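Local coordinates for protein sorbitol dehydrogenase (Gluconobacter oxydans, PDB 5ITG) that probably oxidises D-sorbitol to L-sorbose with NADP as hydride acceptor, as a Rossmann-fold polyol dehydrogenase of the mannitol dehydrogenase family, at residues A[389-392]-A[393-397]; A[396-399]-A[400-403]. All blocks are in the same frame, centred on the assembly; numbering follows the deposited sequence.

Contact 1 of 2, residues A[389-392]-A[393-397]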
loop_
_atom_site.group_PDB
_atom_site.type_symbol
_atom_site.label_atom_id
_atom_site.label_comp_id
_atom_site.label_asym_id
_atom_site.label_seq_id
_atom_site.Cartn_x
_atom_site.Cartn_y
_atom_site.Cartn_z
ATOM N N VAL A 389 17.454 9.850 -11.971
ATOM C CA VAL A 389 18.436 10.920 -12.108
ATOM C C VAL A 389 19.850 10.343 -12.249
ATOM O O VAL A 389 20.605 10.750 -13.132
ATOM C CB VAL A 389 18.395 11.878 -10.887
ATOM C CG1 VAL A 389 19.544 12.889 -10.963
ATOM C CG2 VAL A 389 17.061 12.610 -10.861
ATOM N N ARG A 390 20.212 9.393 -11.393
ATOM C CA ARG A 390 21.548 8.798 -11.477
ATOM C C ARG A 390 21.805 8.208 -12.863
ATOM O O ARG A 390 22.868 8.414 -13.438
ATOM C CB ARG A 390 21.737 7.691 -10.429
ATOM C CG ARG A 390 21.782 8.152 -8.977
ATOM C CD ARG A 390 22.273 7.013 -8.070
ATOM N NE ARG A 390 23.700 6.757 -8.252
ATOM C CZ ARG A 390 24.670 7.425 -7.627
ATOM N NH1 ARG A 390 24.370 8.384 -6.762
ATOM N NH2 ARG A 390 25.941 7.157 -7.887
ATOM N N ARG A 391 20.837 7.469 -13.395
ATOM C CA ARG A 391 20.990 6.864 -14.720
ATOM C C ARG A 391 21.168 7.891 -15.828
ATOM O O ARG A 391 22.018 7.723 -16.703
ATOM C CB ARG A 391 19.787 5.967 -15.046
ATOM C CG ARG A 391 19.784 4.669 -14.279
ATOM C CD ARG A 391 20.960 3.793 -14.689
ATOM N NE ARG A 391 20.654 2.967 -15.852
ATOM C CZ ARG A 391 19.723 2.017 -15.861
ATOM N NH1 ARG A 391 19.006 1.780 -14.764
ATOM N NH2 ARG A 391 19.519 1.296 -16.956
ATOM N N ALA A 392 20.372 8.958 -15.790
ATOM C CA ALA A 392 20.455 10.005 -16.803
ATOM C C ALA A 392 21.831 10.647 -16.788
ATOM O O ALA A 392 22.408 10.906 -17.840
ATOM C CB ALA A 392 19.392 11.064 -16.564
ATOM N N ILE A 393 22.352 10.904 -15.591
ATOM C CA ILE A 393 23.681 11.510 -15.450
ATOM C C ILE A 393 24.781 10.526 -15.838
ATOM O O ILE A 393 25.714 10.876 -16.552
ATOM C CB ILE A 393 23.953 11.962 -13.994
ATOM C CG1 ILE A 393 22.960 13.051 -13.581
ATOM C CG2 ILE A 393 25.396 12.449 -13.866
ATOM C CD1 ILE A 393 23.170 13.569 -12.166
ATOM N N GLU A 394 24.664 9.293 -15.354
ATOM C CA GLU A 394 25.654 8.258 -15.636
ATOM C C GLU A 394 25.740 7.915 -17.121
ATOM O O GLU A 394 26.835 7.794 -17.674
ATOM C CB GLU A 394 25.333 6.989 -14.841
ATOM C CG GLU A 394 25.410 7.153 -13.326
ATOM C CD GLU A 394 24.797 5.979 -12.577
ATOM O OE1 GLU A 394 24.042 5.198 -13.206
ATOM O OE2 GLU A 394 25.052 5.848 -11.357
ATOM N N ASP A 395 24.589 7.761 -17.767
ATOM C CA ASP A 395 24.568 7.416 -19.186
ATOM C C ASP A 395 24.566 8.624 -20.112
ATOM O O ASP A 395 24.418 8.481 -21.325
ATOM C CB ASP A 395 23.361 6.528 -19.498
ATOM C CG ASP A 395 23.365 5.248 -18.694
ATOM O OD1 ASP A 395 24.467 4.730 -18.412
ATOM O OD2 ASP A 395 22.267 4.758 -18.351
ATOM N N LYS A 396 24.724 9.809 -19.537
ATOM C CA LYS A 396 24.762 11.045 -20.312
ATOM C C LYS A 396 23.539 11.223 -21.207
ATOM O O LYS A 396 23.661 11.459 -22.413
ATOM C CB LYS A 396 26.050 11.077 -21.144
ATOM C CG LYS A 396 27.309 10.929 -20.280
ATOM C CD LYS A 396 28.575 10.687 -21.097
ATOM C CE LYS A 396 29.795 10.598 -20.181
ATOM N NZ LYS A 396 31.055 10.245 -20.901
ATOM N N ARG A 397 22.356 11.118 -20.611
ATOM C CA ARG A 397 21.109 11.267 -21.353
ATOM C C ARG A 397 20.504 12.649 -21.106
ATOM O O ARG A 397 20.936 13.359 -20.204
ATOM C CB ARG A 397 20.142 10.159 -20.938
ATOM C CG ARG A 397 20.564 8.785 -21.447
ATOM C CD ARG A 397 20.052 7.665 -20.568
ATOM N NE ARG A 397 18.615 7.747 -20.338
ATOM C CZ ARG A 397 17.696 7.666 -21.294
ATOM N NH1 ARG A 397 18.058 7.503 -22.561
ATOM N NH2 ARG A 397 16.410 7.737 -20.977
#

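Contact 2 of 2, residues A[396-399]-A[400-403]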
loop_
_atom_site.group_PDB
_atom_site.type_symbol
_atom_site.label_atom_id
_atom_site.label_comp_id
_atom_site.label_asym_id
_atom_site.label_seq_id
_atom_site.Cartn_x
_atom_site.Cartn_y
_atom_site.Cartn_z
ATOM N N LYS A 396 24.724 9.809 -19.537
ATOM C CA LYS A 396 24.762 11.045 -20.312
ATOM C C LYS A 396 23.539 11.223 -21.207
ATOM O O LYS A 396 23.661 11.459 -22.413
ATOM C CB LYS A 396 26.050 11.077 -21.144
ATOM C CG LYS A 396 27.309 10.929 -20.280
ATOM C CD LYS A 396 28.575 10.687 -21.097
ATOM C CE LYS A 396 29.795 10.598 -20.181
ATOM N NZ LYS A 396 31.055 10.245 -20.901
ATOM N N ARG A 397 22.356 11.118 -20.611
ATOM C CA ARG A 397 21.109 11.267 -21.353
ATOM C C ARG A 397 20.504 12.649 -21.106
ATOM O O ARG A 397 20.936 13.359 -20.204
ATOM C CB ARG A 397 20.142 10.159 -20.938
ATOM C CG ARG A 397 20.564 8.785 -21.447
ATOM C CD ARG A 397 20.052 7.665 -20.568
ATOM N NE ARG A 397 18.615 7.747 -20.338
ATOM C CZ ARG A 397 17.696 7.666 -21.294
ATOM N NH1 ARG A 397 18.058 7.503 -22.561
ATOM N NH2 ARG A 397 16.410 7.737 -20.977
ATOM N N ASP A 398 19.515 13.031 -21.909
ATOM C CA ASP A 398 18.872 14.338 -21.771
ATOM C C ASP A 398 18.347 14.570 -20.355
ATOM O O ASP A 398 17.641 13.729 -19.799
ATOM C CB ASP A 398 17.724 14.479 -22.778
ATOM C CG ASP A 398 17.020 15.822 -22.672
ATOM O OD1 ASP A 398 17.715 16.856 -22.594
ATOM O OD2 ASP A 398 15.772 15.847 -22.670
ATOM N N LEU A 399 18.680 15.725 -19.789
ATOM C CA LEU A 399 18.284 16.064 -18.425
ATOM C C LEU A 399 17.133 17.063 -18.337
ATOM O O LEU A 399 16.658 17.380 -17.242
ATOM C CB LEU A 399 19.499 16.624 -17.678
ATOM C CG LEU A 399 20.702 15.677 -17.579
ATOM C CD1 LEU A 399 21.917 16.400 -17.028
ATOM C CD2 LEU A 399 20.331 14.507 -16.699
ATOM N N SER A 400 16.680 17.543 -19.489
ATOM C CA SER A 400 15.605 18.529 -19.561
ATOM C C SER A 400 14.393 18.292 -18.674
ATOM O O SER A 400 14.057 19.143 -17.856
ATOM C CB SER A 400 15.134 18.682 -21.012
ATOM O OG SER A 400 16.182 19.194 -21.816
ATOM N N ARG A 401 13.728 17.147 -18.833
ATOM C CA ARG A 401 12.534 16.848 -18.041
ATOM C C ARG A 401 12.857 16.553 -16.583
ATOM O O ARG A 401 12.071 16.868 -15.687
ATOM C CB ARG A 401 11.771 15.671 -18.654
ATOM C CG ARG A 401 11.172 15.975 -20.028
ATOM C CD ARG A 401 10.824 14.687 -20.758
ATOM N NE ARG A 401 12.013 13.859 -20.950
ATOM C CZ ARG A 401 12.911 14.039 -21.914
ATOM N NH1 ARG A 401 12.758 15.018 -22.796
ATOM N NH2 ARG A 401 13.979 13.256 -21.984
ATOM N N ILE A 402 14.013 15.943 -16.348
ATOM C CA ILE A 402 14.442 15.633 -14.995
ATOM C C ILE A 402 14.670 16.953 -14.253
ATOM O O ILE A 402 14.272 17.108 -13.087
ATOM C CB ILE A 402 15.738 14.775 -15.024
ATOM C CG1 ILE A 402 15.379 13.350 -15.468
ATOM C CG2 ILE A 402 16.413 14.756 -13.645
ATOM C CD1 ILE A 402 16.566 12.479 -15.802
ATOM N N ALA A 403 15.285 17.909 -14.939
ATOM C CA ALA A 403 15.553 19.214 -14.335
ATOM C C ALA A 403 14.253 19.969 -14.087
ATOM O O ALA A 403 14.131 20.712 -13.111
ATOM C CB ALA A 403 16.475 20.028 -15.232
HETATM O O HOH W 1 15.258 14.480 -18.793
#

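Contact 1 of 2, residues A[389-392]-A[393-397]
R390 sends its CG anti to its own carbonyl carbon (chi1 -68°) and the chain bends at chi3 (72°), which brings NE forward along the helix to E394. E394 leaves its backbone with the same first torsion and then runs extended, and the two meet in a salt bridge of 3.5 Å between R390 NE and E394 OE2. It is a long and oblique pairing: the guanidinium and carboxylate planes stand 78° apart, so the two flat groups do not engage side by side. R390 has its strongest polar partner in D457, which pairs with NH1 in a salt bridge; NH1 also hydrogen-bonds to the carbonyl of G454.

One residue further on the pattern recurs. R391, folded at both chi2 and chi3, runs alongside D395, and its NE gives a weak hydrogen bond of 3.5 Å to D395 OD2 within a second salt bridge. OD2 lies near the guanidinium plane, at its edge, although the carboxylate itself is turned almost perpendicular. On another flank V389 and I393 point the same way, and V389 CG1 touches I393 CD1 at 3.9 Å.

The backbone closes the helix here. I393 N donates to V389 O (3.0 Å) and D395 N to R391 O (2.8 Å). K396, with positive phi, is then the C' residue of a Schellman motif: R397 N reaches A392 O at 2.8 Å, in the carbonyl plane, while K396 N makes only a weak bond of 3.3 Å to I393 O. The turn thus ends helix 377-394, whose V389 and A392 side chains pack on I402 of helix 400-412, while R397 beyond the cap touches the loop residues P340 and T341 that follow helix 324-338.

Contact 2 of 2, residues A[396-399]-A[400-403]
D398 and R401 cross at about a right angle, the carboxylate and guanidinium planes 57° apart, and D398 OD2 lies 3.1 Å from R401 NH1 in a salt bridge. The same oxygen is 3.2 Å from R401 NH2, so it faces both terminal nitrogens, obliquely to their plane. D398 can reach them because CG is anti to the backbone N (chi1 180°), swinging the carboxylate over the start of the helix. Its other oxygen serves as the cap: D398 OD1 accepts from S400 OG at 2.9 Å through its syn lone pair, and more weakly from S400 N at 3.3 Å. One carboxylate therefore ties the loop to both the first turn's backbone and an arginine side chain.

In the first turn of the helix, A403 N donates to L399 O (2.7 Å). A water receives the N-H of I402 and donates to D398 O at 2.7 Å, bridging the turn. R401 NE also forms a salt bridge with D337, at the end of helix 324-338. Helix 400-412 thus starts between its neighbours, with I402 packed on helix 377-394 and A403 against K466, V467 and L470 of helix 461-477.

Contacts 1 and 2 follow one another along the chain, sharing K396 and R397, with centres about 8 Å apart. Contact 1 closes helix 377-394 and contact 2 opens helix 400-412, so together they form the short helix-to-helix connection. They also meet directly: A392 CB lies 3.3 Å from I402 CD1 of helix 400-412 and 3.6 Å from L399 CD2 of the loop, so the last turn of the first helix packs on both the loop and the next helix. Both contacts fall within the range of the mannitol dehydrogenase C-terminal domain, their centres about 29 and 30 Å from the centre of the chain, in a helical region apart from the Rossmann sheet.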